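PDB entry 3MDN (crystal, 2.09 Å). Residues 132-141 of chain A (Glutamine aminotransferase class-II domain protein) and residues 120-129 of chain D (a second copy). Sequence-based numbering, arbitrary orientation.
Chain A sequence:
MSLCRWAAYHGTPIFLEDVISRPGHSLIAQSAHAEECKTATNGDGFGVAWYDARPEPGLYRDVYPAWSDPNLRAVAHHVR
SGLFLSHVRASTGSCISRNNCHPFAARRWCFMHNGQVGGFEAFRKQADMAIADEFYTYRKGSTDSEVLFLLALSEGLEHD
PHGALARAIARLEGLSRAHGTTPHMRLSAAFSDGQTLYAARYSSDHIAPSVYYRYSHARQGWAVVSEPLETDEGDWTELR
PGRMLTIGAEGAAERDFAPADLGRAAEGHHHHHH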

# COMPACT_ATOMS: atom_id res chain seq x y z
N ALA A 132 -21.11 2.04 -24.37
CA ALA A 132 -22.17 1.05 -24.56
C ALA A 132 -22.42 0.30 -23.26
O ALA A 132 -21.48 0.03 -22.51
CB ALA A 132 -21.80 0.05 -25.65
N ASP A 133 -23.69 -0.04 -23.01
CA ASP A 133 -24.07 -0.85 -21.86
C ASP A 133 -23.14 -2.04 -21.64
O ASP A 133 -22.81 -2.35 -20.49
CB ASP A 133 -25.52 -1.40 -22.00
CG ASP A 133 -26.57 -0.31 -21.99
OD1 ASP A 133 -27.76 -0.64 -22.23
OD2 ASP A 133 -26.24 0.87 -21.74
N GLU A 134 -22.75 -2.69 -22.73
CA GLU A 134 -21.94 -3.92 -22.71
C GLU A 134 -20.53 -3.71 -22.09
O GLU A 134 -19.94 -4.64 -21.54
CB GLU A 134 -21.76 -4.38 -24.16
CG GLU A 134 -21.29 -5.82 -24.35
CD GLU A 134 -20.82 -6.07 -25.78
OE1 GLU A 134 -21.23 -5.30 -26.67
OE2 GLU A 134 -20.04 -7.02 -26.02
N PHE A 135 -19.99 -2.50 -22.23
CA PHE A 135 -18.65 -2.22 -21.70
C PHE A 135 -18.63 -1.38 -20.43
O PHE A 135 -17.57 -1.15 -19.85
CB PHE A 135 -17.72 -1.63 -22.79
CG PHE A 135 -17.57 -2.51 -23.97
CD1 PHE A 135 -16.81 -3.67 -23.89
CD2 PHE A 135 -18.29 -2.26 -25.15
CE1 PHE A 135 -16.71 -4.56 -25.00
CE2 PHE A 135 -18.20 -3.12 -26.27
CZ PHE A 135 -17.40 -4.27 -26.20
N TYR A 136 -19.80 -0.94 -19.97
CA TYR A 136 -19.83 -0.07 -18.81
C TYR A 136 -19.31 -0.76 -17.55
O TYR A 136 -18.69 -0.13 -16.69
CB TYR A 136 -21.24 0.46 -18.59
CG TYR A 136 -21.23 1.70 -17.73
CD1 TYR A 136 -21.38 1.61 -16.35
CD2 TYR A 136 -21.01 2.96 -18.30
CE1 TYR A 136 -21.34 2.74 -15.55
CE2 TYR A 136 -20.97 4.12 -17.50
CZ TYR A 136 -21.12 3.99 -16.12
OH TYR A 136 -21.10 5.10 -15.30
N THR A 137 -19.51 -2.07 -17.45
CA THR A 137 -19.03 -2.80 -16.31
C THR A 137 -17.52 -2.67 -16.06
O THR A 137 -17.05 -2.89 -14.93
CB THR A 137 -19.46 -4.28 -16.34
OG1 THR A 137 -19.13 -4.86 -15.09
CG2 THR A 137 -18.75 -5.08 -17.46
N TYR A 138 -16.77 -2.29 -17.10
CA TYR A 138 -15.31 -2.22 -17.01
C TYR A 138 -14.84 -0.84 -16.57
O TYR A 138 -13.64 -0.64 -16.32
CB TYR A 138 -14.65 -2.57 -18.35
CG TYR A 138 -14.93 -3.98 -18.85
CD1 TYR A 138 -15.80 -4.19 -19.91
CD2 TYR A 138 -14.33 -5.08 -18.26
CE1 TYR A 138 -16.06 -5.49 -20.38
CE2 TYR A 138 -14.59 -6.38 -18.71
CZ TYR A 138 -15.46 -6.57 -19.76
OH TYR A 138 -15.72 -7.84 -20.22
N ARG A 139 -15.77 0.10 -16.47
CA ARG A 139 -15.41 1.47 -16.13
C ARG A 139 -15.24 1.48 -14.63
O ARG A 139 -16.23 1.48 -13.90
CB ARG A 139 -16.52 2.44 -16.56
CG ARG A 139 -16.44 3.83 -15.92
CD ARG A 139 -15.24 4.56 -16.44
NE ARG A 139 -15.36 6.01 -16.37
CZ ARG A 139 -14.32 6.84 -16.46
NH1 ARG A 139 -13.10 6.34 -16.56
NH2 ARG A 139 -14.50 8.16 -16.44
N LYS A 140 -14.00 1.44 -14.15
CA LYS A 140 -13.78 1.30 -12.68
C LYS A 140 -13.30 2.59 -12.00
O LYS A 140 -13.52 2.79 -10.81
CB LYS A 140 -12.85 0.12 -12.37
CG LYS A 140 -13.43 -1.25 -12.77
CD LYS A 140 -14.86 -1.41 -12.21
CE LYS A 140 -15.33 -2.86 -12.12
NZ LYS A 140 -16.46 -2.96 -11.11
N GLY A 141 -12.68 3.49 -12.78
CA GLY A 141 -12.29 4.80 -12.22
C GLY A 141 -12.89 6.03 -12.92
O GLY A 141 -14.01 5.97 -13.44
N PHE D 120 -27.07 -4.72 -8.38
CA PHE D 120 -26.60 -3.39 -8.76
C PHE D 120 -25.75 -3.39 -10.03
O PHE D 120 -25.96 -2.58 -10.94
CB PHE D 120 -25.83 -2.78 -7.60
CG PHE D 120 -25.30 -1.39 -7.86
CD1 PHE D 120 -26.16 -0.30 -7.85
CD2 PHE D 120 -23.94 -1.18 -8.07
CE1 PHE D 120 -25.68 0.97 -8.05
CE2 PHE D 120 -23.45 0.10 -8.27
CZ PHE D 120 -24.32 1.17 -8.29
N GLU D 121 -24.80 -4.32 -10.12
CA GLU D 121 -23.90 -4.31 -11.28
C GLU D 121 -24.64 -4.41 -12.61
O GLU D 121 -24.17 -3.90 -13.61
CB GLU D 121 -22.79 -5.36 -11.17
CG GLU D 121 -21.58 -4.83 -10.44
CD GLU D 121 -20.78 -3.79 -11.25
OE1 GLU D 121 -20.36 -4.09 -12.40
OE2 GLU D 121 -20.56 -2.66 -10.72
N ALA D 122 -25.83 -5.01 -12.60
CA ALA D 122 -26.60 -5.12 -13.84
C ALA D 122 -27.23 -3.78 -14.27
O ALA D 122 -27.70 -3.66 -15.40
CB ALA D 122 -27.65 -6.21 -13.73
N PHE D 123 -27.21 -2.77 -13.40
CA PHE D 123 -27.77 -1.47 -13.81
C PHE D 123 -26.93 -0.28 -13.38
O PHE D 123 -27.45 0.83 -13.21
CB PHE D 123 -29.24 -1.32 -13.35
CG PHE D 123 -29.44 -1.42 -11.84
CD1 PHE D 123 -29.76 -2.63 -11.24
CD2 PHE D 123 -29.36 -0.29 -11.03
CE1 PHE D 123 -29.97 -2.72 -9.87
CE2 PHE D 123 -29.58 -0.36 -9.69
CZ PHE D 123 -29.89 -1.57 -9.10
N ARG D 124 -25.62 -0.49 -13.20
CA ARG D 124 -24.80 0.57 -12.64
C ARG D 124 -24.92 1.85 -13.46
O ARG D 124 -24.98 2.94 -12.90
CB ARG D 124 -23.32 0.18 -12.49
CG ARG D 124 -22.47 1.38 -12.05
CD ARG D 124 -21.26 0.98 -11.23
NE ARG D 124 -20.28 0.34 -12.07
CZ ARG D 124 -19.32 0.98 -12.72
NH1 ARG D 124 -18.50 0.27 -13.46
NH2 ARG D 124 -19.18 2.30 -12.64
N LYS D 125 -24.96 1.70 -14.78
CA LYS D 125 -25.03 2.85 -15.68
C LYS D 125 -26.21 3.77 -15.35
O LYS D 125 -26.02 4.98 -15.18
CB LYS D 125 -25.06 2.41 -17.14
CG LYS D 125 -25.04 3.56 -18.12
CD LYS D 125 -24.75 3.07 -19.53
CE LYS D 125 -24.66 4.21 -20.51
NZ LYS D 125 -24.64 3.69 -21.87
N GLN D 126 -27.41 3.19 -15.25
CA GLN D 126 -28.61 3.95 -14.92
C GLN D 126 -28.54 4.57 -13.52
O GLN D 126 -29.01 5.69 -13.31
CB GLN D 126 -29.86 3.06 -15.01
CG GLN D 126 -30.14 2.51 -16.42
CD GLN D 126 -29.68 1.07 -16.56
OE1 GLN D 126 -30.48 0.18 -16.89
NE2 GLN D 126 -28.40 0.82 -16.30
N ALA D 127 -27.94 3.85 -12.57
CA ALA D 127 -27.75 4.44 -11.26
C ALA D 127 -26.83 5.65 -11.35
O ALA D 127 -27.09 6.67 -10.71
CB ALA D 127 -27.24 3.43 -10.25
N ASP D 128 -25.76 5.52 -12.12
CA ASP D 128 -24.82 6.63 -12.32
C ASP D 128 -25.52 7.83 -12.99
O ASP D 128 -25.30 8.97 -12.59
CB ASP D 128 -23.62 6.19 -13.19
CG ASP D 128 -22.56 5.43 -12.40
OD1 ASP D 128 -22.67 5.38 -11.16
OD2 ASP D 128 -21.62 4.87 -13.01
N MSE D 129 -26.33 7.54 -14.01
CA MSE D 129 -27.03 8.54 -14.82
C MSE D 129 -27.98 9.38 -13.96
O MSE D 129 -28.23 10.55 -14.26
CB MSE D 129 -27.83 7.83 -15.91
CG MSE D 129 -28.39 8.71 -17.07
SE MSE D 129 -29.93 7.78 -17.92
CE MSE D 129 -31.10 7.60 -16.33

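Contacts between protein copies often show how a side chain with several donors can satisfy a backbone carbonyl at the end of a turn, and this pair of stretches is a good example. In chain A, a weakly bonded helical segment around residues 133-136 runs into a type I beta turn from Y136(A) to R139(A), closed by R139(A) N donating to Y136(A) O at 2.9 Å. In chain D, F123(D) occupies the N-cap position of a regular helix, 124-129. The two backbones come close where the CA atoms of Y136(A) and K125(D) lie 6.7 Å apart.

The turn's carbonyl at R139(A) is met by the guanidinium of R124(D): NH1 donates to R139(A) O at 2.6 Å, and NH2 adds a weak bond to the same R139(A) O at 3.3 Å. Y136(A) O also lies 3.3 Å from R124(D) NH1, but the angle is too poor for a hydrogen bond. Within chain D, R124(D) NE is bridged to E121(D) OE2 at 3.3 Å and R124(D) NH2 to D128(D) OD2 at 3.6 Å, so two acidic neighbours flank the guanidinium and pair with it electrostatically.

Those same acids also reach across the interface. Y136(A) OH donates a very short hydrogen bond, 2.4 Å, to D128(D) OD2, which lies near the plane of the tyrosine ring, while T137(A) OG1 donates to E121(D) OE1 at 3.1 Å. One face of the ring makes a different kind of contact: K125(D) CB sits 3.9 Å from the Y136(A) ring centroid, nearly along the normal, in a CH-pi contact. Beyond that contact, the extended, all-t side chain of K125(D) carries NZ to D133(A) OD2, forming a salt bridge at 3.2 Å. One lysine thus combines apolar packing near its backbone with charge pairing at its tip.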